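Long-range contacts in LPXTG-motif cell wall anchor domain protein (Mobiluncus mulieris, PDB 5U5O), which forms part of a giant, probably cell-wall-anchored bacterial adhesin whose Ig-like domains carry intramolecular disulfide, isopeptide and ester cross-links: residues Thr28-Arg34 with Glu96-Thr102; Val122-Ala128 with Glu147-Asn153. All blocks are in the same frame, centred on the assembly; numbering follows the deposited sequence.

Contact 1: Thr28-Arg34 with Glu96-Thr102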
loop_
_atom_site.group_PDB
_atom_site.type_symbol
_atom_site.label_atom_id
_atom_site.label_comp_id
_atom_site.label_asym_id
_atom_site.label_seq_id
_atom_site.Cartn_x
_atom_site.Cartn_y
_atom_site.Cartn_z
ATOM N N THR A 28 -8.639 -5.302 -10.633
ATOM C CA THR A 28 -9.244 -4.680 -11.792
ATOM C C THR A 28 -9.721 -3.292 -11.419
ATOM O O THR A 28 -10.574 -3.127 -10.539
ATOM C CB THR A 28 -10.425 -5.490 -12.324
ATOM O OG1 THR A 28 -9.950 -6.768 -12.758
ATOM C CG2 THR A 28 -11.077 -4.779 -13.515
ATOM N N ILE A 29 -9.135 -2.299 -12.085
ATOM C CA ILE A 29 -9.581 -0.912 -11.996
ATOM C C ILE A 29 -10.691 -0.729 -13.046
ATOM O O ILE A 29 -10.458 -0.936 -14.248
ATOM C CB ILE A 29 -8.406 0.063 -12.182
ATOM C CG1 ILE A 29 -7.475 0.087 -10.961
ATOM C CG2 ILE A 29 -8.924 1.486 -12.381
ATOM C CD1 ILE A 29 -6.748 -1.205 -10.637
ATOM N N LYS A 30 -11.901 -0.432 -12.578
ATOM C CA LYS A 30 -12.980 0.021 -13.453
ATOM C C LYS A 30 -12.722 1.489 -13.825
ATOM O O LYS A 30 -12.706 2.377 -12.968
ATOM C CB LYS A 30 -14.322 -0.097 -12.762
ATOM C CG LYS A 30 -15.502 0.169 -13.685
ATOM C CD LYS A 30 -16.755 0.282 -12.857
ATOM C CE LYS A 30 -17.993 0.379 -13.712
ATOM N NZ LYS A 30 -19.217 0.266 -12.874
ATOM N N ASP A 31 -12.543 1.707 -15.122
ATOM C CA ASP A 31 -12.282 3.039 -15.684
ATOM C C ASP A 31 -13.568 3.486 -16.383
ATOM O O ASP A 31 -13.853 3.058 -17.484
ATOM C CB ASP A 31 -11.112 2.883 -16.622
ATOM C CG ASP A 31 -10.817 4.127 -17.445
ATOM O OD1 ASP A 31 -11.335 5.263 -17.163
ATOM O OD2 ASP A 31 -9.986 3.903 -18.349
ATOM N N THR A 32 -14.383 4.226 -15.640
ATOM C CA THR A 32 -15.633 4.753 -16.186
ATOM C C THR A 32 -15.297 6.012 -16.983
ATOM O O THR A 32 -14.804 6.984 -16.428
ATOM C CB THR A 32 -16.665 5.037 -15.093
ATOM O OG1 THR A 32 -16.959 3.814 -14.418
ATOM C CG2 THR A 32 -17.958 5.554 -15.648
ATOM N N VAL A 33 -15.532 5.928 -18.283
ATOM C CA VAL A 33 -15.148 6.986 -19.234
ATOM C C VAL A 33 -16.335 7.885 -19.563
ATOM O O VAL A 33 -17.414 7.428 -19.871
ATOM C CB VAL A 33 -14.580 6.341 -20.501
ATOM C CG1 VAL A 33 -14.119 7.435 -21.465
ATOM C CG2 VAL A 33 -13.434 5.369 -20.156
ATOM N N ARG A 34 -16.092 9.189 -19.423
ATOM C CA ARG A 34 -17.107 10.228 -19.647
ATOM C C ARG A 34 -16.698 11.033 -20.891
ATOM O O ARG A 34 -15.628 11.635 -20.908
ATOM C CB ARG A 34 -17.188 11.119 -18.412
ATOM C CG ARG A 34 -17.343 10.387 -17.084
ATOM C CD ARG A 34 -18.792 10.099 -16.770
ATOM N NE ARG A 34 -19.524 11.312 -16.345
ATOM C CZ ARG A 34 -20.797 11.334 -15.954
ATOM N NH1 ARG A 34 -21.491 10.198 -15.896
ATOM N NH2 ARG A 34 -21.398 12.470 -15.593
ATOM N N GLU A 96 -21.472 8.034 -21.338
ATOM C CA GLU A 96 -20.651 7.196 -20.461
ATOM C C GLU A 96 -20.448 5.806 -21.032
ATOM O O GLU A 96 -21.370 5.206 -21.565
ATOM C CB GLU A 96 -21.292 7.125 -19.098
ATOM C CG GLU A 96 -20.431 6.436 -18.048
ATOM C CD GLU A 96 -21.074 6.460 -16.686
ATOM O OE1 GLU A 96 -20.901 7.445 -15.946
ATOM O OE2 GLU A 96 -21.684 5.442 -16.292
ATOM N N THR A 97 -19.209 5.340 -20.938
ATOM C CA THR A 97 -18.898 3.932 -21.206
ATOM C C THR A 97 -17.837 3.520 -20.199
ATOM O O THR A 97 -17.560 4.256 -19.256
ATOM C CB THR A 97 -18.454 3.747 -22.667
ATOM O OG1 THR A 97 -18.317 2.346 -22.937
ATOM C CG2 THR A 97 -17.162 4.466 -22.984
ATOM N N GLU A 98 -17.308 2.302 -20.323
ATOM C CA GLU A 98 -16.287 1.861 -19.365
ATOM C C GLU A 98 -15.285 0.915 -19.980
ATOM O O GLU A 98 -15.562 0.280 -20.999
ATOM C CB GLU A 98 -16.925 1.201 -18.147
ATOM C CG GLU A 98 -17.707 -0.055 -18.455
ATOM C CD GLU A 98 -18.384 -0.617 -17.227
ATOM O OE1 GLU A 98 -19.438 -0.080 -16.831
ATOM O OE2 GLU A 98 -17.863 -1.599 -16.657
ATOM N N MET A 99 -14.117 0.832 -19.347
ATOM C CA MET A 99 -13.098 -0.152 -19.705
ATOM C C MET A 99 -12.442 -0.648 -18.422
ATOM O O MET A 99 -12.476 0.031 -17.400
ATOM C CB MET A 99 -12.046 0.389 -20.677
ATOM C CG MET A 99 -11.724 1.886 -20.545
ATOM S SD MET A 99 -10.218 2.389 -21.419
ATOM C CE MET A 99 -10.573 1.781 -23.073
ATOM N N ASP A 100 -11.890 -1.860 -18.474
ATOM C CA ASP A 100 -11.174 -2.437 -17.343
ATOM C C ASP A 100 -9.673 -2.321 -17.519
ATOM O O ASP A 100 -9.151 -2.533 -18.613
ATOM C CB ASP A 100 -11.518 -3.918 -17.210
ATOM C CG ASP A 100 -12.913 -4.165 -16.664
ATOM O OD1 ASP A 100 -13.555 -3.268 -16.081
ATOM O OD2 ASP A 100 -13.322 -5.355 -16.717
ATOM N N LEU A 101 -8.981 -1.996 -16.428
ATOM C CA LEU A 101 -7.521 -1.959 -16.384
ATOM C C LEU A 101 -7.065 -2.908 -15.269
ATOM O O LEU A 101 -7.281 -2.631 -14.084
ATOM C CB LEU A 101 -7.031 -0.529 -16.118
ATOM C CG LEU A 101 -7.289 0.474 -17.251
ATOM C CD1 LEU A 101 -7.091 1.897 -16.755
ATOM C CD2 LEU A 101 -6.374 0.186 -18.430
ATOM N N THR A 102 -6.462 -4.027 -15.657
ATOM C CA THR A 102 -6.125 -5.082 -14.716
ATOM C C THR A 102 -4.633 -5.088 -14.462
ATOM O O THR A 102 -3.826 -5.162 -15.383
ATOM C CB THR A 102 -6.656 -6.425 -15.232
ATOM O OG1 THR A 102 -8.086 -6.343 -15.291
ATOM C CG2 THR A 102 -6.273 -7.562 -14.317
HETATM O O HOH W 1 -19.445 2.559 -15.628
#

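Contact 2: Val122-Ala128 with Glu147-Asn153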
loop_
_atom_site.group_PDB
_atom_site.type_symbol
_atom_site.label_atom_id
_atom_site.label_comp_id
_atom_site.label_asym_id
_atom_site.label_seq_id
_atom_site.Cartn_x
_atom_site.Cartn_y
_atom_site.Cartn_z
ATOM N N VAL A 122 -5.294 6.828 -13.471
ATOM C CA VAL A 122 -5.721 6.459 -14.820
ATOM C C VAL A 122 -5.600 7.691 -15.738
ATOM O O VAL A 122 -5.991 8.811 -15.352
ATOM C CB VAL A 122 -7.181 6.021 -14.813
ATOM C CG1 VAL A 122 -7.733 5.843 -16.222
ATOM C CG2 VAL A 122 -7.292 4.724 -14.031
ATOM N N TYR A 123 -4.990 7.488 -16.900
ATOM C CA TYR A 123 -4.927 8.464 -18.004
ATOM C C TYR A 123 -5.840 7.936 -19.097
ATOM O O TYR A 123 -6.012 6.719 -19.246
ATOM C CB TYR A 123 -3.491 8.521 -18.505
ATOM C CG TYR A 123 -2.557 9.450 -17.728
ATOM C CD1 TYR A 123 -2.791 9.810 -16.394
ATOM C CD2 TYR A 123 -1.438 9.998 -18.363
ATOM C CE1 TYR A 123 -1.934 10.676 -15.718
ATOM C CE2 TYR A 123 -0.579 10.856 -17.692
ATOM C CZ TYR A 123 -0.831 11.191 -16.376
ATOM O OH TYR A 123 0.033 12.044 -15.731
ATOM N N GLU A 124 -6.429 8.854 -19.882
ATOM C CA GLU A 124 -7.364 8.473 -20.954
ATOM C C GLU A 124 -7.173 9.388 -22.156
ATOM O O GLU A 124 -6.873 10.596 -22.002
ATOM C CB GLU A 124 -8.822 8.584 -20.495
ATOM C CG GLU A 124 -9.825 7.842 -21.373
ATOM C CD GLU A 124 -9.869 6.342 -21.084
ATOM O OE1 GLU A 124 -9.338 5.897 -20.040
ATOM O OE2 GLU A 124 -10.404 5.612 -21.935
ATOM N N GLN A 125 -7.312 8.825 -23.346
ATOM C CA GLN A 125 -7.322 9.632 -24.572
ATOM C C GLN A 125 -8.510 9.254 -25.430
ATOM O O GLN A 125 -8.960 8.076 -25.458
ATOM C CB GLN A 125 -6.022 9.480 -25.360
ATOM C CG GLN A 125 -4.754 9.712 -24.541
ATOM C CD GLN A 125 -4.357 8.472 -23.725
ATOM O OE1 GLN A 125 -4.391 7.360 -24.237
ATOM N NE2 GLN A 125 -4.012 8.664 -22.451
ATOM N N LEU A 126 -8.984 10.265 -26.176
ATOM C CA LEU A 126 -10.109 10.132 -27.087
ATOM C C LEU A 126 -9.651 10.472 -28.492
ATOM O O LEU A 126 -9.124 11.577 -28.702
ATOM C CB LEU A 126 -11.223 11.097 -26.665
ATOM C CG LEU A 126 -12.471 11.191 -27.542
ATOM C CD1 LEU A 126 -13.243 9.881 -27.530
ATOM C CD2 LEU A 126 -13.349 12.372 -27.124
ATOM N N TRP A 127 -9.937 9.606 -29.460
ATOM C CA TRP A 127 -9.499 9.738 -30.843
ATOM C C TRP A 127 -10.752 9.842 -31.719
ATOM O O TRP A 127 -11.659 9.005 -31.641
ATOM C CB TRP A 127 -8.658 8.536 -31.290
ATOM C CG TRP A 127 -7.347 8.362 -30.590
ATOM C CD1 TRP A 127 -7.149 7.845 -29.341
ATOM C CD2 TRP A 127 -6.047 8.637 -31.119
ATOM N NE1 TRP A 127 -5.816 7.814 -29.053
ATOM C CE2 TRP A 127 -5.108 8.281 -30.126
ATOM C CE3 TRP A 127 -5.579 9.152 -32.337
ATOM C CZ2 TRP A 127 -3.734 8.430 -30.305
ATOM C CZ3 TRP A 127 -4.214 9.302 -32.513
ATOM C CH2 TRP A 127 -3.304 8.944 -31.497
ATOM N N ALA A 128 -10.810 10.875 -32.563
ATOM C CA ALA A 128 -11.935 11.022 -33.492
ATOM C C ALA A 128 -11.898 9.980 -34.605
ATOM O O ALA A 128 -10.847 9.451 -34.956
ATOM C CB ALA A 128 -11.964 12.412 -34.107
ATOM N N GLU A 147 -2.920 12.801 -33.509
ATOM C CA GLU A 147 -3.019 12.856 -32.057
ATOM C C GLU A 147 -4.473 12.700 -31.627
ATOM O O GLU A 147 -5.381 12.915 -32.427
ATOM C CB GLU A 147 -2.471 14.192 -31.561
ATOM C CG GLU A 147 -0.966 14.333 -31.746
ATOM C CD GLU A 147 -0.397 15.604 -31.132
ATOM O OE1 GLU A 147 -1.166 16.552 -30.869
ATOM O OE2 GLU A 147 0.833 15.659 -30.918
ATOM N N PRO A 148 -4.702 12.318 -30.359
ATOM C CA PRO A 148 -6.079 12.322 -29.867
ATOM C C PRO A 148 -6.664 13.729 -29.894
ATOM O O PRO A 148 -5.922 14.716 -29.752
ATOM C CB PRO A 148 -5.960 11.835 -28.422
ATOM C CG PRO A 148 -4.526 11.918 -28.059
ATOM C CD PRO A 148 -3.723 11.952 -29.322
ATOM N N VAL A 149 -7.971 13.799 -30.082
ATOM C CA VAL A 149 -8.657 15.102 -30.010
ATOM C C VAL A 149 -8.864 15.582 -28.587
ATOM O O VAL A 149 -9.098 16.784 -28.382
ATOM C CB VAL A 149 -10.005 15.128 -30.776
ATOM C CG1 VAL A 149 -9.754 14.941 -32.262
ATOM C CG2 VAL A 149 -11.003 14.100 -30.255
ATOM N N ALA A 150 -8.769 14.688 -27.602
ATOM C CA ALA A 150 -8.841 15.097 -26.208
ATOM C C ALA A 150 -8.095 14.094 -25.366
ATOM O O ALA A 150 -8.040 12.905 -25.709
ATOM C CB ALA A 150 -10.277 15.188 -25.747
ATOM N N LYS A 151 -7.543 14.571 -24.262
ATOM C CA LYS A 151 -6.843 13.731 -23.293
ATOM C C LYS A 151 -7.248 14.132 -21.901
ATOM O O LYS A 151 -7.626 15.279 -21.644
ATOM C CB LYS A 151 -5.334 13.929 -23.399
ATOM C CG LYS A 151 -4.725 13.699 -24.770
ATOM C CD LYS A 151 -3.218 13.937 -24.774
ATOM C CE LYS A 151 -2.853 15.381 -24.442
ATOM N NZ LYS A 151 -1.422 15.684 -24.725
ATOM N N HIS A 152 -7.114 13.165 -20.994
ATOM C CA HIS A 152 -7.217 13.376 -19.565
ATOM C C HIS A 152 -6.005 12.695 -18.936
ATOM O O HIS A 152 -6.085 11.572 -18.402
ATOM C CB HIS A 152 -8.544 12.843 -19.033
ATOM C CG HIS A 152 -8.875 13.285 -17.649
ATOM N ND1 HIS A 152 -8.220 12.788 -16.542
ATOM C CD2 HIS A 152 -9.819 14.133 -17.177
ATOM C CE1 HIS A 152 -8.733 13.323 -15.451
ATOM N NE2 HIS A 152 -9.706 14.145 -15.806
ATOM N N ASN A 153 -4.867 13.356 -19.098
ATOM C CA ASN A 153 -3.577 12.882 -18.613
ATOM C C ASN A 153 -3.183 13.741 -17.408
ATOM O O ASN A 153 -2.258 14.573 -17.472
ATOM C CB ASN A 153 -2.530 12.915 -19.729
ATOM C CG ASN A 153 -2.812 11.933 -20.869
ATOM O OD1 ASN A 153 -3.809 11.194 -20.885
ATOM N ND2 ASN A 153 -1.906 11.916 -21.837
HETATM O O HOH W 2 -5.875 11.644 -15.160
HETATM O O HOH W 3 -8.018 11.964 -32.805
#

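Contact 1: Thr28-Arg34 with Glu96-Thr102
R34 and E96 meet in a salt bridge, with R34 NH1 2.8 Å from E96 OE1. The oxygen arrives at the edge of the guanidinium, almost in its plane, yet is itself approached on its anti side, 34° out of the carboxylate plane. E96 gets there by running straight out, CG anti to the backbone N (chi1 -172°), whereas the R34 chain bends at its second and third torsions. The same carboxylate lies against T32, its CD 3.4 Å from T32 CG2. Next along this face, E98 OE1 accepts a bond from a water that is also bonded to T32 OG1, and K30 NZ stands 4.0 Å from E98 OE1, a long salt bridge. At the far end the hydroxyls of T28 and T102 share a hydrogen bond, OG1 to OG1, of 3.2 Å.

The other face holds I29, D31, V33, T97, M99 and L101. The D31 and M99 side chains run alongside each other, D31 OD2 3.4 Å from M99 SD, while M99 CG packs on V33 CG2. Between the two faces, six backbone hydrogen bonds join the antiparallel pairs I29-L101, D31-M99 and V33-T97. Further out, strand 4-10 pairs through backbone hydrogen bonds with the other edge of 28-34, and R34 NH2 is held by E84 and the carbonyl of P79, which fixes the guanidinium that E96 meets.

Two chemistries thus share one strand pair: charged and hydroxyl groups, bridged partly by water, lie on one face, while on the other apolar neighbours and E124 put the D31 carboxylate in the interior, facing the second sheet and away from that water and those charges.

Contact 2: Val122-Ala128 with Glu147-Asn153
With CG anti to the carbonyl carbon (chi1 -84°), the Y123 ring is laid beneath the backbone of N153, whose CA sits 3.5 Å from the ring centroid and 9° off its normal, a CH-pi contact over the face. W127 has the same first-torsion setting and turns its indole along P148. There P148 CD lies over the face of the W127 six-membered ring, 3.9 Å from its centroid, and E147 C lies over the same face nearer the rim, 3.5 Å from W127 CZ3. Flat aromatic surfaces therefore receive the second segment at both ends.

Between them the strands run antiparallel. E124 and H152 exchange two backbone bonds; the one from H152 N to E124 O is nearly straight at 171°, while E124 N reaches H152 O from well above its carbonyl plane. L126 N donates to A150 O at 2.8 Å. In return, L126 O faces both V149 and A150, a classic beta bulge: V149 N approaches to 2.9 Å and A150 N to 3.3 Å, both weak bonds. The extra residue of the bulge sets V149 CG1 against A128 CB, 3.8 Å away, and CG2 beside L126.

One water spans V122 O and the edge of the H152 imidazole at ND1; another takes the A128 N-H and donates to E147 O. On the opposite flank of 122-128, strand 43-52 adds backbone bonds from A45, A47 and Q49. The amide of Q125 is held by Q49 OE1 through its NE2, and Y51 meets the Y123 ring edge-to-face.

How the contacts relate
Both contacts belong to the N-terminal T-Q ester bond domain, and both segments of contact 1 precede those of contact 2 along the chain. Their centres are about 14 Å apart, and they lie in different sheets, contact 1 pairing strands 26-36 and 94-104, contact 2 joining strand 118-127 to the start of 150-178, the long strand that leads on into the second domain. The sheets meet through side chains: E124 reaches across to V33 and M99, and its OE1 lies 2.7 Å from D31 OD2. E124 and D31, with H152 somewhat further off and touching Q160, are consistent with the acidic and histidine surroundings of the Thr-Gln ester bond in related domains.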